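Local coordinates for protein putative esterase/lipase/thioesterase (Silicibacter sp., PDB 2PBL) that probably hydrolyses ester or thioester bonds as a member of the alpha/beta-hydrolase family, at residues 168-176 with 188-198; 159-167 with 254-262. All coordinates share one frame; numbering follows the deposited sequence. Where two conformers were deposited one is given.

Contact 1: 168-176 with 188-198; sequences PLSDLRPLL and ADAAIAESPVE
Val197 N gives its hydrogen to Ser170 O at 3.0 Å, nearly straight, and Leu172 N gives its own to Ser195 OG at 3.0 Å, just as straight; the two bonds tie the backbone of 168-176 to 188-198. Serine suits this place because its short hydroxyl, held beside its own backbone N (chi1 -61°), can accept from the passing Leu172 N.

Among the charged groups, Arg173 runs extended from CG to NE and brings its guanidinium across the Glu198 carboxylate, the two planes 89° apart. Glu198 OE2 takes weak bonds from NH1 (3.1 Å) and NH2, while NH2 also meets Asp171 weakly. Asp171 OD1 accepts from Arg173 N at 3.1 Å, from above the carboxylate plane, closing an Asx turn. An alanine in place of Arg173 would probably leave the like charges of Asp171 and Glu198 without their shared partner.

Apolar contacts fill the rest: Ala191 is small enough to admit Leu172 CB and Leu176 CD2 (4.1 Å from Ala191 CB), and Leu176 CD1 rests on Ala188. The whole joins the loop following strand 160-166 to a short helix of the excursion before strand 206-212 in this alpha/beta-hydrolase fold.

Contact 2: 159-167 with 254-262; sequences RIRNVVPIS and SDLVAVITA
Val164 is the bump at the middle of the strand face, and the helix receives it between Ile260 and Leu256. Its CG2 presses on Ile260 CG1 at 3.7 Å, the two side chains crossing at about a right angle. The other branch, CG1, set anti to the backbone N (chi1 -175°), reaches Leu256 CD1 at 4.1 Å. Leu256 forks at its end, and CD2 meets Ile166 CD1 further along the strand. Beta-branched valine gives the strand a compact bump, and the longer Leu256 reaches both Val164 and Ile166 with its two methyls.

Helix 255-261 runs at 142° to strand 160-166, with axes 8.1 Å apart, packing the C-terminal helix on the central sheet of the alpha/beta-hydrolase fold.

Toward the C terminus of the helix the filling turns polar. Asn162 ND2 gives one hydrogen to Ile260 O (2.7 Å), from above that carbonyl's plane, and the other to Ala262 O (2.8 Å), on a lone pair; the two bonds fix the amide's rotation. A water links Val259 O to Asn162 OD1, the latter weakly. Extended Arg161 grips the terminal carboxylate side-on: its NE bond to Ala262 O is bent, whereas NH2 meets OXT at 2.7 Å, nearly straight and in the guanidinium plane.

From the N terminus, the chain first builds the sheet strands up to 131-136, then enters strand 160-166 and runs straight on from the first segment of contact 2 into that of contact 1. Contact 1 closes early: after the short helix 181-184 the chain returns as 188-198, a local loop. Strand 206-212, helix 217-230 and strand 233-237 follow before helix 255-261 comes back to the sheet and closes contact 2, so the small loop is nested inside the large one. Their centres lie about 23 Å apart. Contact 2 ties the carboxyl terminus to an inner strand; contact 1 gathers the excursion beyond that strand's C-terminal end.

Contact 1: 168-176 with 188-198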
ATOM      1  N   PRO A 168       7.759   2.117  -2.211  1.00 16.10           N
ATOM      2  CA  PRO A 168       6.837   3.050  -2.829  1.00 15.49           C
ATOM      3  C   PRO A 168       7.291   3.725  -4.150  1.00 16.55           C
ATOM      4  O   PRO A 168       8.490   3.828  -4.474  1.00 13.73           O
ATOM      5  CB  PRO A 168       6.751   4.167  -1.783  1.00 16.84           C
ATOM      6  CG  PRO A 168       8.159   4.165  -1.176  1.00 11.05           C
ATOM      7  CD  PRO A 168       8.416   2.685  -1.014  1.00 12.32           C
ATOM      8  N   LEU A 169       6.301   4.152  -4.905  1.00 16.38           N
ATOM      9  CA  LEU A 169       6.529   5.108  -5.989  1.00 17.27           C
ATOM     10  C   LEU A 169       6.299   6.490  -5.366  1.00 16.44           C
ATOM     11  O   LEU A 169       5.136   6.837  -5.040  1.00 17.53           O
ATOM     12  CB  LEU A 169       5.570   4.847  -7.134  1.00 17.71           C
ATOM     13  CG  LEU A 169       6.011   3.466  -7.680  1.00 24.23           C
ATOM     14  CD1 LEU A 169       4.926   2.588  -8.163  1.00 22.82           C
ATOM     15  CD2 LEU A 169       7.087   3.712  -8.738  1.00 20.73           C
ATOM     16  N   SER A 170       7.360   7.300  -5.269  1.00 15.26           N
ATOM     17  CA  SER A 170       7.291   8.614  -4.622  1.00 16.19           C
ATOM     18  C   SER A 170       7.324   9.812  -5.557  1.00 17.81           C
ATOM     19  O   SER A 170       6.901  10.928  -5.186  1.00 15.26           O
ATOM     20  CB  SER A 170       8.401   8.745  -3.595  1.00 18.19           C
ATOM     21  OG  SER A 170       9.670   8.706  -4.212  1.00 16.60           O
ATOM     22  N   ASP A 171       7.827   9.559  -6.767  1.00 15.31           N
ATOM     23  CA  ASP A 171       7.949  10.554  -7.783  1.00 18.00           C
ATOM     24  C   ASP A 171       7.394   9.858  -9.000  1.00 17.31           C
ATOM     25  O   ASP A 171       7.941   8.828  -9.460  1.00 16.81           O
ATOM     26  CB  ASP A 171       9.419  10.925  -7.936  1.00 17.47           C
ATOM     27  CG  ASP A 171       9.635  12.089  -8.896  1.00 19.99           C
ATOM     28  OD1 ASP A 171       8.708  12.463  -9.642  1.00 16.25           O
ATOM     29  OD2 ASP A 171      10.752  12.609  -8.902  1.00 24.80           O
ATOM     30  N   LEU A 172       6.245  10.331  -9.472  1.00 16.46           N
ATOM     31  CA  LEU A 172       5.661   9.724 -10.651  1.00 16.23           C
ATOM     32  C   LEU A 172       6.199  10.257 -11.988  1.00 14.73           C
ATOM     33  O   LEU A 172       5.876   9.695 -13.023  1.00 18.02           O
ATOM     34  CB  LEU A 172       4.148   9.870 -10.609  1.00 19.27           C
ATOM     35  CG  LEU A 172       3.461   9.346  -9.330  1.00 16.26           C
ATOM     36  CD1 LEU A 172       1.909   9.330  -9.570  1.00 22.22           C
ATOM     37  CD2 LEU A 172       3.935   7.988  -8.898  1.00 23.84           C
ATOM     38  N   ARG A 173       6.998  11.306 -11.976  1.00 17.23           N
ATOM     39  CA  ARG A 173       7.506  11.882 -13.237  1.00 18.50           C
ATOM     40  C   ARG A 173       8.218  10.877 -14.150  1.00 19.76           C
ATOM     41  O   ARG A 173       7.979  10.848 -15.353  1.00 21.33           O
ATOM     42  CB  ARG A 173       8.455  13.020 -12.969  1.00 19.88           C
ATOM     43  CG  ARG A 173       7.844  14.305 -12.385  1.00 20.24           C
ATOM     44  CD  ARG A 173       9.048  15.067 -11.845  1.00 31.68           C
ATOM     45  NE  ARG A 173       8.741  16.329 -11.213  1.00 39.09           N
ATOM     46  CZ  ARG A 173       8.837  16.610  -9.907  1.00 47.95           C
ATOM     47  NH1 ARG A 173       8.519  17.836  -9.513  1.00 51.89           N
ATOM     48  NH2 ARG A 173       9.249  15.720  -8.993  1.00 44.78           N
ATOM     49  N   PRO A 174       9.077  10.025 -13.590  1.00 19.52           N
ATOM     50  CA  PRO A 174       9.746   9.083 -14.503  1.00 19.62           C
ATOM     51  C   PRO A 174       8.809   8.082 -15.161  1.00 19.29           C
ATOM     52  O   PRO A 174       9.181   7.482 -16.163  1.00 20.60           O
ATOM     53  CB  PRO A 174      10.750   8.356 -13.586  1.00 20.08           C
ATOM     54  CG  PRO A 174      10.811   9.154 -12.349  1.00 19.47           C
ATOM     55  CD  PRO A 174       9.512   9.833 -12.199  1.00 20.87           C
ATOM     56  N   LEU A 175       7.588   7.895 -14.624  1.00 16.85           N
ATOM     57  CA  LEU A 175       6.636   6.994 -15.251  1.00 18.22           C
ATOM     58  C   LEU A 175       6.100   7.511 -16.574  1.00 15.82           C
ATOM     59  O   LEU A 175       5.543   6.729 -17.343  1.00 18.67           O
ATOM     60  CB  LEU A 175       5.465   6.658 -14.332  1.00 17.26           C
ATOM     61  CG  LEU A 175       5.847   6.060 -12.997  1.00 17.21           C
ATOM     62  CD1 LEU A 175       4.580   5.795 -12.235  1.00 24.86           C
ATOM     63  CD2 LEU A 175       6.648   4.767 -13.207  1.00 18.05           C
ATOM     64  N   LEU A 176       6.282   8.814 -16.830  1.00 18.82           N
ATOM     65  CA  LEU A 176       5.902   9.444 -18.097  1.00 21.20           C
ATOM     66  C   LEU A 176       6.780   8.896 -19.212  1.00 23.24           C
ATOM     67  O   LEU A 176       6.425   8.946 -20.381  1.00 22.40           O
ATOM     68  CB  LEU A 176       6.058  10.963 -18.015  1.00 21.39           C
ATOM     69  CG  LEU A 176       5.305  11.674 -16.876  1.00 29.89           C
ATOM     70  CD1 LEU A 176       5.447  13.171 -17.039  1.00 34.07           C
ATOM     71  CD2 LEU A 176       3.847  11.276 -16.775  1.00 24.68           C
ATOM     72  N   ALA A 188       3.014  16.082 -17.223  1.00 20.31           N
ATOM     73  CA  ALA A 188       3.940  16.420 -16.155  1.00 24.05           C
ATOM     74  C   ALA A 188       3.279  16.964 -14.875  1.00 23.45           C
ATOM     75  O   ALA A 188       3.618  16.530 -13.770  1.00 20.75           O
ATOM     76  CB  ALA A 188       4.967  17.399 -16.638  1.00 24.19           C
ATOM     77  N   ASP A 189       2.372  17.922 -15.028  1.00 23.51           N
ATOM     78  CA  ASP A 189       1.681  18.497 -13.866  1.00 22.12           C
ATOM     79  C   ASP A 189       0.837  17.470 -13.098  1.00 21.62           C
ATOM     80  O   ASP A 189       0.748  17.562 -11.868  1.00 21.06           O
ATOM     81  CB  ASP A 189       0.795  19.683 -14.282  1.00 24.14           C
ATOM     82  CG  ASP A 189       1.601  20.896 -14.691  1.00 26.11           C
ATOM     83  OD1 ASP A 189       2.737  21.078 -14.212  1.00 38.37           O
ATOM     84  OD2 ASP A 189       1.078  21.684 -15.480  1.00 38.38           O
ATOM     85  N   ALA A 190       0.221  16.529 -13.810  1.00 18.48           N
ATOM     86  CA  ALA A 190      -0.539  15.475 -13.171  1.00 20.69           C
ATOM     87  C   ALA A 190       0.391  14.537 -12.365  1.00 17.86           C
ATOM     88  O   ALA A 190       0.049  14.133 -11.257  1.00 17.31           O
ATOM     89  CB  ALA A 190      -1.337  14.700 -14.188  1.00 21.19           C
ATOM     90  N   ALA A 191       1.559  14.216 -12.908  1.00 17.68           N
ATOM     91  CA  ALA A 191       2.532  13.356 -12.216  1.00 17.79           C
ATOM     92  C   ALA A 191       3.027  14.029 -10.941  1.00 19.18           C
ATOM     93  O   ALA A 191       3.075  13.407  -9.854  1.00 17.04           O
ATOM     94  CB  ALA A 191       3.676  13.034 -13.120  1.00 19.69           C
ATOM     95  N   ILE A 192       3.328  15.319 -11.076  1.00 19.29           N
ATOM     96  CA  ILE A 192       3.761  16.160  -9.959  1.00 20.13           C
ATOM     97  C   ILE A 192       2.679  16.238  -8.900  1.00 18.37           C
ATOM     98  O   ILE A 192       2.944  16.000  -7.727  1.00 17.69           O
ATOM     99  CB  ILE A 192       4.108  17.609 -10.439  1.00 20.80           C
ATOM    100  CG1 ILE A 192       5.345  17.589 -11.317  1.00 27.28           C
ATOM    101  CG2 ILE A 192       4.395  18.588  -9.245  1.00 22.83           C
ATOM    102  CD1 ILE A 192       5.412  18.796 -12.243  1.00 33.91           C
ATOM    103  N   ALA A 193       1.461  16.595  -9.310  1.00 16.77           N
ATOM    104  CA  ALA A 193       0.348  16.695  -8.378  1.00 16.86           C
ATOM    105  C   ALA A 193       0.179  15.433  -7.522  1.00 13.43           C
ATOM    106  O   ALA A 193      -0.168  15.516  -6.341  1.00 14.16           O
ATOM    107  CB  ALA A 193      -0.928  16.931  -9.132  1.00 16.85           C
ATOM    108  N   GLU A 194       0.405  14.278  -8.133  1.00 15.63           N
ATOM    109  CA  GLU A 194       0.238  12.991  -7.427  1.00 13.81           C
ATOM    110  C   GLU A 194       1.521  12.387  -6.821  1.00 15.69           C
ATOM    111  O   GLU A 194       1.479  11.263  -6.329  1.00 14.11           O
ATOM    112  CB  GLU A 194      -0.468  11.959  -8.295  1.00 16.51           C
ATOM    113  CG  GLU A 194      -1.978  12.229  -8.400  1.00 18.07           C
ATOM    114  CD  GLU A 194      -2.637  12.203  -7.080  1.00 11.41           C
ATOM    115  OE1 GLU A 194      -2.289  11.316  -6.295  1.00 14.24           O
ATOM    116  OE2 GLU A 194      -3.473  13.110  -6.764  1.00  3.66           O
ATOM    117  N   SER A 195       2.616  13.139  -6.826  1.00 14.57           N
ATOM    118  CA  SER A 195       3.877  12.664  -6.311  1.00 13.23           C
ATOM    119  C   SER A 195       4.040  13.038  -4.836  1.00 13.13           C
ATOM    120  O   SER A 195       4.066  14.197  -4.490  1.00 13.59           O
ATOM    121  CB  SER A 195       5.057  13.249  -7.093  1.00 15.37           C
ATOM    122  OG  SER A 195       5.004  12.872  -8.457  1.00 14.83           O
ATOM    123  N   PRO A 196       4.163  12.041  -3.963  1.00 11.93           N
ATOM    124  CA  PRO A 196       4.437  12.234  -2.550  1.00 13.48           C
ATOM    125  C   PRO A 196       5.649  13.132  -2.249  1.00 14.83           C
ATOM    126  O   PRO A 196       5.622  13.873  -1.281  1.00 15.10           O
ATOM    127  CB  PRO A 196       4.659  10.786  -2.084  1.00 11.65           C
ATOM    128  CG  PRO A 196       3.790  10.038  -2.945  1.00 12.61           C
ATOM    129  CD  PRO A 196       3.911  10.616  -4.243  1.00 13.45           C
ATOM    130  N   VAL A 197       6.699  13.101  -3.079  1.00 17.18           N
ATOM    131  CA  VAL A 197       7.839  13.977  -2.823  1.00 16.31           C
ATOM    132  C   VAL A 197       7.445  15.459  -2.880  1.00 15.31           C
ATOM    133  O   VAL A 197       8.111  16.278  -2.264  1.00 18.38           O
ATOM    134  CB  VAL A 197       9.048  13.755  -3.776  1.00 19.13           C
ATOM    135  CG1 VAL A 197       9.590  12.413  -3.621  1.00 18.30           C
ATOM    136  CG2 VAL A 197       8.681  14.065  -5.230  1.00 16.47           C
ATOM    137  N   GLU A 198       6.344  15.776  -3.563  1.00 15.42           N
ATOM    138  CA  GLU A 198       5.846  17.165  -3.680  1.00 17.47           C
ATOM    139  C   GLU A 198       4.999  17.679  -2.533  1.00 19.67           C
ATOM    140  O   GLU A 198       4.656  18.861  -2.479  1.00 18.69           O
ATOM    141  CB  GLU A 198       5.026  17.283  -4.959  1.00 19.10           C
ATOM    142  CG  GLU A 198       5.851  17.021  -6.155  1.00 25.10           C
ATOM    143  CD  GLU A 198       6.978  18.030  -6.317  1.00 33.08           C
ATOM    144  OE1 GLU A 198       6.685  19.244  -6.308  1.00 33.36           O
ATOM    145  OE2 GLU A 198       8.143  17.586  -6.446  1.00 35.61           O
TER

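Contact 2: 159-167 with 254-262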
ATOM      1  N   ARG A 159      -5.643  10.670  13.647  1.00 10.10           N
ATOM      2  CA  ARG A 159      -5.459   9.343  14.269  1.00  8.59           C
ATOM      3  C   ARG A 159      -4.347   8.535  13.654  1.00 11.63           C
ATOM      4  O   ARG A 159      -3.957   7.483  14.222  1.00  9.96           O
ATOM      5  CB  ARG A 159      -6.727   8.544  14.139  1.00  9.89           C
ATOM      6  CG  ARG A 159      -7.921   9.051  14.958  1.00 10.54           C
ATOM      7  CD  ARG A 159      -9.193   8.427  14.483  1.00 12.19           C
ATOM      8  NE  ARG A 159      -9.205   6.974  14.696  1.00 16.53           N
ATOM      9  CZ  ARG A 159     -10.166   6.177  14.272  1.00 18.19           C
ATOM     10  NH1 ARG A 159     -11.221   6.658  13.656  1.00 20.42           N
ATOM     11  NH2 ARG A 159     -10.103   4.880  14.497  1.00 17.74           N
ATOM     12  N   ILE A 160      -3.792   8.995  12.514  1.00 10.40           N
ATOM     13  CA  ILE A 160      -2.749   8.165  11.886  1.00 12.45           C
ATOM     14  C   ILE A 160      -1.479   8.262  12.734  1.00 13.73           C
ATOM     15  O   ILE A 160      -0.928   9.354  12.949  1.00 17.73           O
ATOM     16  CB  ILE A 160      -2.458   8.564  10.458  1.00 11.87           C
ATOM     17  CG1 ILE A 160      -3.677   8.320   9.573  1.00 14.30           C
ATOM     18  CG2 ILE A 160      -1.250   7.776   9.881  1.00 12.27           C
ATOM     19  CD1 ILE A 160      -3.501   8.928   8.185  1.00 19.87           C
ATOM     20  N   ARG A 161      -0.985   7.101  13.157  1.00 11.94           N
ATOM     21  CA  ARG A 161       0.184   7.002  14.023  1.00 12.00           C
ATOM     22  C   ARG A 161       1.459   6.722  13.253  1.00 13.47           C
ATOM     23  O   ARG A 161       2.472   7.361  13.487  1.00 13.28           O
ATOM     24  CB  ARG A 161      -0.061   5.927  15.100  1.00 13.77           C
ATOM     25  CG  ARG A 161       1.118   5.622  15.978  1.00  7.91           C
ATOM     26  CD  ARG A 161       0.771   4.848  17.204  1.00 13.91           C
ATOM     27  NE  ARG A 161       1.969   4.425  17.941  1.00 15.13           N
ATOM     28  CZ  ARG A 161       2.628   5.216  18.789  1.00 15.07           C
ATOM     29  NH1 ARG A 161       2.271   6.480  18.962  1.00 17.16           N
ATOM     30  NH2 ARG A 161       3.704   4.766  19.407  1.00 17.68           N
ATOM     31  N   ASN A 162       1.392   5.767  12.339  1.00 12.90           N
ATOM     32  CA  ASN A 162       2.555   5.320  11.550  1.00 11.73           C
ATOM     33  C   ASN A 162       2.124   5.136  10.099  1.00 10.88           C
ATOM     34  O   ASN A 162       0.993   4.682   9.802  1.00 10.27           O
ATOM     35  CB  ASN A 162       3.085   3.916  11.978  1.00 16.01           C
ATOM     36  CG  ASN A 162       3.463   3.779  13.455  1.00  6.24           C
ATOM     37  OD1 ASN A 162       4.064   4.655  14.013  1.00  7.55           O
ATOM     38  ND2 ASN A 162       3.151   2.559  14.111  1.00  9.20           N
ATOM     39  N   VAL A 163       3.030   5.464   9.181  1.00 10.57           N
ATOM     40  CA  VAL A 163       2.848   5.185   7.759  1.00 10.88           C
ATOM     41  C   VAL A 163       4.130   4.514   7.270  1.00 10.90           C
ATOM     42  O   VAL A 163       5.223   5.111   7.365  1.00 11.03           O
ATOM     43  CB  VAL A 163       2.523   6.422   6.885  1.00 10.27           C
ATOM     44  CG1 VAL A 163       2.337   5.954   5.450  1.00 13.64           C
ATOM     45  CG2 VAL A 163       1.269   7.096   7.368  1.00 13.47           C
ATOM     46  N   VAL A 164       3.965   3.305   6.711  1.00 11.92           N
ATOM     47  CA  VAL A 164       5.080   2.459   6.217  1.00  9.82           C
ATOM     48  C   VAL A 164       4.840   2.063   4.767  1.00 12.60           C
ATOM     49  O   VAL A 164       4.240   1.009   4.481  1.00  8.51           O
ATOM     50  CB  VAL A 164       5.314   1.187   7.089  1.00 11.50           C
ATOM     51  CG1 VAL A 164       6.563   0.414   6.610  1.00 13.06           C
ATOM     52  CG2 VAL A 164       5.463   1.575   8.541  1.00 10.60           C
ATOM     53  N   PRO A 165       5.304   2.908   3.829  1.00  9.09           N
ATOM     54  CA  PRO A 165       5.238   2.609   2.388  1.00 11.61           C
ATOM     55  C   PRO A 165       6.352   1.658   2.058  1.00 11.07           C
ATOM     56  O   PRO A 165       7.518   1.937   2.373  1.00 11.80           O
ATOM     57  CB  PRO A 165       5.558   3.968   1.745  1.00  8.71           C
ATOM     58  CG  PRO A 165       5.403   4.970   2.833  1.00 15.25           C
ATOM     59  CD  PRO A 165       5.855   4.274   4.030  1.00 12.27           C
ATOM     60  N   ILE A 166       5.975   0.494   1.543  1.00 14.76           N
ATOM     61  CA  ILE A 166       6.894  -0.554   1.270  1.00 10.96           C
ATOM     62  C   ILE A 166       7.180  -0.475  -0.234  1.00 14.30           C
ATOM     63  O   ILE A 166       6.273  -0.651  -1.061  1.00 13.69           O
ATOM     64  CB  ILE A 166       6.274  -1.905   1.631  1.00 12.63           C
ATOM     65  CG1 ILE A 166       5.822  -1.930   3.116  1.00  7.02           C
ATOM     66  CG2 ILE A 166       7.265  -2.989   1.316  1.00 12.37           C
ATOM     67  CD1 ILE A 166       4.831  -3.165   3.464  1.00 13.69           C
ATOM     68  N   SER A 167       8.429  -0.183  -0.586  1.00 13.62           N
ATOM     69  CA  SER A 167       8.830  -0.082  -1.982  1.00 14.80           C
ATOM     70  C   SER A 167       7.901   0.876  -2.733  1.00 15.31           C
ATOM     71  O   SER A 167       7.351   0.545  -3.790  1.00 14.94           O
ATOM     72  CB  SER A 167       8.809  -1.469  -2.601  1.00 13.22           C
ATOM     73  OG  SER A 167       9.453  -2.408  -1.729  1.00 23.26           O
ATOM     74  N   SER A 254       8.003 -10.218  12.981  1.00 19.75           N
ATOM     75  CA  SER A 254       8.869  -9.567  12.023  1.00 17.26           C
ATOM     76  C   SER A 254       9.152  -8.124  12.372  1.00 18.93           C
ATOM     77  O   SER A 254       8.341  -7.461  13.042  1.00 20.81           O
ATOM     78  CB  SER A 254       8.259  -9.658  10.633  1.00 17.66           C
ATOM     79  OG  SER A 254       7.041  -8.933  10.524  1.00 17.94           O
ATOM     80  N   ASP A 255      10.306  -7.645  11.935  1.00 17.41           N
ATOM     81  CA  ASP A 255      10.653  -6.262  12.137  1.00 18.63           C
ATOM     82  C   ASP A 255       9.707  -5.344  11.379  1.00 16.10           C
ATOM     83  O   ASP A 255       9.422  -4.271  11.847  1.00 16.91           O
ATOM     84  CB  ASP A 255      12.075  -5.977  11.717  1.00 17.07           C
ATOM     85  CG  ASP A 255      13.110  -6.700  12.598  1.00 25.09           C
ATOM     86  OD1 ASP A 255      12.826  -7.048  13.762  1.00 26.79           O
ATOM     87  OD2 ASP A 255      14.219  -6.893  12.110  1.00 29.14           O
ATOM     88  N   LEU A 256       9.242  -5.776  10.212  1.00 15.78           N
ATOM     89  CA  LEU A 256       8.256  -5.002   9.425  1.00 16.86           C
ATOM     90  C   LEU A 256       6.950  -4.861  10.238  1.00 14.90           C
ATOM     91  O   LEU A 256       6.440  -3.758  10.419  1.00 17.01           O
ATOM     92  CB  LEU A 256       7.968  -5.679   8.105  1.00 15.74           C
ATOM     93  CG  LEU A 256       6.968  -5.016   7.150  1.00 16.50           C
ATOM     94  CD1 LEU A 256       7.333  -3.579   6.762  1.00 14.99           C
ATOM     95  CD2 LEU A 256       6.828  -5.876   5.875  1.00 18.07           C
ATOM     96  N   VAL A 257       6.440  -5.955  10.775  1.00 17.34           N
ATOM     97  CA  VAL A 257       5.238  -5.855  11.643  1.00 16.67           C
ATOM     98  C   VAL A 257       5.501  -4.921  12.829  1.00 14.87           C
ATOM     99  O   VAL A 257       4.627  -4.136  13.235  1.00 14.86           O
ATOM    100  CB  VAL A 257       4.726  -7.215  12.114  1.00 16.50           C
ATOM    101  CG1 VAL A 257       3.689  -7.053  13.209  1.00 19.63           C
ATOM    102  CG2 VAL A 257       4.103  -7.938  10.958  1.00 15.76           C
ATOM    103  N   ALA A 258       6.716  -4.977  13.364  1.00 15.19           N
ATOM    104  CA  ALA A 258       7.069  -4.150  14.513  1.00 16.36           C
ATOM    105  C   ALA A 258       7.021  -2.630  14.212  1.00 16.17           C
ATOM    106  O   ALA A 258       6.469  -1.845  15.036  1.00 14.56           O
ATOM    107  CB  ALA A 258       8.429  -4.561  15.056  1.00 15.95           C
ATOM    108  N   VAL A 259       7.580  -2.208  13.073  0.50 14.28           N
ATOM    109  CA  VAL A 259       7.605  -0.772  12.727  0.50 14.44           C
ATOM    110  C   VAL A 259       6.202  -0.218  12.345  0.50 12.63           C
ATOM    111  O   VAL A 259       5.891   0.958  12.586  0.50 16.24           O
ATOM    112  CB  VAL A 259       8.672  -0.445  11.655  0.50 12.45           C
ATOM    113  CG1 VAL A 259       8.288  -0.941  10.288  0.50  9.14           C
ATOM    114  CG2 VAL A 259       8.924   1.044  11.605  0.50 14.00           C
ATOM    115  N   ILE A 260       5.390  -1.063  11.725  1.00 13.99           N
ATOM    116  CA  ILE A 260       4.013  -0.751  11.438  1.00 13.82           C
ATOM    117  C   ILE A 260       3.177  -0.580  12.702  1.00 11.68           C
ATOM    118  O   ILE A 260       2.353   0.325  12.761  1.00 11.76           O
ATOM    119  CB  ILE A 260       3.372  -1.844  10.557  1.00 16.01           C
ATOM    120  CG1 ILE A 260       3.980  -1.798   9.152  1.00 15.97           C
ATOM    121  CG2 ILE A 260       1.868  -1.664  10.465  1.00 18.41           C
ATOM    122  CD1 ILE A 260       3.643  -3.024   8.326  1.00 13.09           C
ATOM    123  N   THR A 261       3.345  -1.462  13.683  1.00 13.05           N
ATOM    124  CA  THR A 261       2.563  -1.396  14.928  1.00 13.16           C
ATOM    125  C   THR A 261       3.239  -0.605  16.085  1.00 14.71           C
ATOM    126  O   THR A 261       2.678  -0.535  17.179  1.00 16.59           O
ATOM    127  CB  THR A 261       2.196  -2.800  15.398  1.00 13.74           C
ATOM    128  OG1 THR A 261       3.406  -3.548  15.701  1.00 13.62           O
ATOM    129  CG2 THR A 261       1.393  -3.517  14.329  1.00 14.42           C
ATOM    130  N   ALA A 262       4.385   0.050  15.850  1.00 15.53           N
ATOM    131  CA  ALA A 262       5.132   0.704  16.937  1.00 16.67           C
ATOM    132  C   ALA A 262       4.448   1.917  17.585  1.00 20.19           C
ATOM    133  O   ALA A 262       3.692   2.565  16.841  1.00 18.96           O
ATOM    134  CB  ALA A 262       6.492   1.102  16.474  1.00 18.52           C
ATOM    135  OXT ALA A 262       4.687   2.277  18.812  1.00 18.02           O
TER
HETATM  136  O   HOH W   1       6.792   3.256  13.341  1.00 16.43           O